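Local structure of sensory rhodopsin transducer (Thermotoga maritima, 1NC7) at residues L88-D91 / K92-I95. The protein is of uncharacterised function but belongs to the sensory rhodopsin transducer family, binds magnesium ions and may take part in signalling. Sequence-based numbering, arbitrary orientation.
Sequences LRLD and KLGI
Lys-92 lays its aliphatic chain across Arg-89, with CE 4.0 Å above the guanidinium plane and over its centre, while its CD rests against Arg-89 CB at 3.8 Å. Asp-91 fixes the rotation of that flat group by a two-nitrogen grip at its edge: NE reaches OD1 at 2.7 Å and NH2 reaches OD2 at 2.9 Å, a side-on salt bridge. Both carboxylate oxygens are met on their syn sides, yet both nitrogens stand to the same side of the carboxylate plane, NE by 21°, so the groups meet at a tilt, while the acceptors stay near the guanidinium plane. Arg-89 bends at chi2 and chi3 (-73° and -68°) to bring its head round to Asp-91, whereas the Lys-92 chain runs straight beyond CG and passes alongside the carboxylate. The ammonium ends 4.5 Å from Arg-89 NH1, measured from NZ; the nearby carboxylate probably offsets the like charges.

The backbone reverses here, with a weak bond from Lys-92 N to Arg-89 O at 3.3 Å. On the apolar side, Leu-93 CD1 packs obliquely on Leu-90 CD2 at 3.9 Å, and Phe-66 of strand 60-68 touches both leucines. Water 1 bridges the next part of the loop, donating to Leu-90 O and accepting from Leu-93 N and Ile-95 N; water 2 similarly links Asp-91 O to Gly-94 N. The i to i+3 bond and the backbone angles of Leu-90 and Asp-91 define a type I beta turn, Arg-89 to Lys-92, leading out of strand 84-89, an outermost strand of the chain's antiparallel sheet, on the way to strand 101-107.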
loop_
_atom_site.group_PDB
_atom_site.type_symbol
_atom_site.label_atom_id
_atom_site.label_comp_id
_atom_site.label_asym_id
_atom_site.label_seq_id
_atom_site.Cartn_x
_atom_site.Cartn_y
_atom_site.Cartn_z
ATOM N N LEU D 88 -10.893 2.013 13.811
ATOM C CA LEU D 88 -12.169 1.309 13.893
ATOM C C LEU D 88 -12.075 -0.178 13.575
ATOM O O LEU D 88 -11.686 -0.567 12.472
ATOM C CB LEU D 88 -13.179 1.968 12.952
ATOM C CG LEU D 88 -14.596 1.392 12.961
ATOM C CD1 LEU D 88 -15.243 1.640 14.317
ATOM C CD2 LEU D 88 -15.408 2.042 11.854
ATOM N N ARG D 89 -12.435 -1.004 14.555
ATOM C CA ARG D 89 -12.412 -2.457 14.392
ATOM C C ARG D 89 -13.650 -2.896 13.621
ATOM O O ARG D 89 -14.761 -2.895 14.150
ATOM C CB ARG D 89 -12.369 -3.135 15.764
ATOM C CG ARG D 89 -11.004 -3.074 16.433
ATOM C CD ARG D 89 -10.036 -4.024 15.743
ATOM N NE ARG D 89 -10.407 -5.419 15.966
ATOM C CZ ARG D 89 -9.872 -6.198 16.901
ATOM N NH1 ARG D 89 -8.929 -5.725 17.706
ATOM N NH2 ARG D 89 -10.288 -7.450 17.039
ATOM N N LEU D 90 -13.446 -3.277 12.365
ATOM C CA LEU D 90 -14.543 -3.686 11.498
ATOM C C LEU D 90 -15.154 -5.039 11.843
ATOM O O LEU D 90 -16.255 -5.353 11.391
ATOM C CB LEU D 90 -14.076 -3.679 10.039
ATOM C CG LEU D 90 -13.502 -2.344 9.547
ATOM C CD1 LEU D 90 -13.178 -2.442 8.065
ATOM C CD2 LEU D 90 -14.497 -1.223 9.787
ATOM N N ASP D 91 -14.445 -5.832 12.638
ATOM C CA ASP D 91 -14.935 -7.148 13.047
ATOM C C ASP D 91 -15.947 -7.057 14.188
ATOM O O ASP D 91 -16.510 -8.069 14.608
ATOM C CB ASP D 91 -13.764 -8.037 13.481
ATOM C CG ASP D 91 -12.981 -7.447 14.639
ATOM O OD1 ASP D 91 -12.598 -6.262 14.555
ATOM O OD2 ASP D 91 -12.739 -8.168 15.630
ATOM N N LYS D 92 -16.177 -5.846 14.684
ATOM C CA LYS D 92 -17.118 -5.638 15.782
ATOM C C LYS D 92 -18.361 -4.875 15.335
ATOM O O LYS D 92 -19.022 -4.229 16.150
ATOM C CB LYS D 92 -16.427 -4.871 16.912
ATOM C CG LYS D 92 -15.173 -5.551 17.440
ATOM C CD LYS D 92 -14.511 -4.716 18.522
ATOM C CE LYS D 92 -13.267 -5.398 19.067
ATOM N NZ LYS D 92 -12.598 -4.570 20.109
ATOM N N LEU D 93 -18.687 -4.966 14.049
ATOM C CA LEU D 93 -19.838 -4.251 13.503
ATOM C C LEU D 93 -20.978 -5.140 13.010
ATOM O O LEU D 93 -21.928 -4.649 12.399
ATOM C CB LEU D 93 -19.387 -3.344 12.355
ATOM C CG LEU D 93 -18.326 -2.285 12.661
ATOM C CD1 LEU D 93 -18.002 -1.510 11.389
ATOM C CD2 LEU D 93 -18.826 -1.347 13.745
ATOM N N GLY D 94 -20.891 -6.441 13.265
ATOM C CA GLY D 94 -21.948 -7.335 12.825
ATOM C C GLY D 94 -21.807 -7.771 11.379
ATOM O O GLY D 94 -22.700 -8.416 10.826
ATOM N N ILE D 95 -20.691 -7.410 10.753
ATOM C CA ILE D 95 -20.445 -7.800 9.368
ATOM C C ILE D 95 -20.113 -9.289 9.353
ATOM O O ILE D 95 -19.326 -9.764 10.172
ATOM C CB ILE D 95 -19.254 -7.028 8.768
ATOM C CG1 ILE D 95 -19.548 -5.527 8.780
ATOM C CG2 ILE D 95 -18.983 -7.509 7.345
ATOM C CD1 ILE D 95 -18.384 -4.679 8.331
HETATM O O HOH W 1 -18.146 -6.999 11.950
HETATM O O HOH W 2 -19.339 -8.240 14.836
HETATM O O HOH W 3 -17.128 -9.526 11.538
#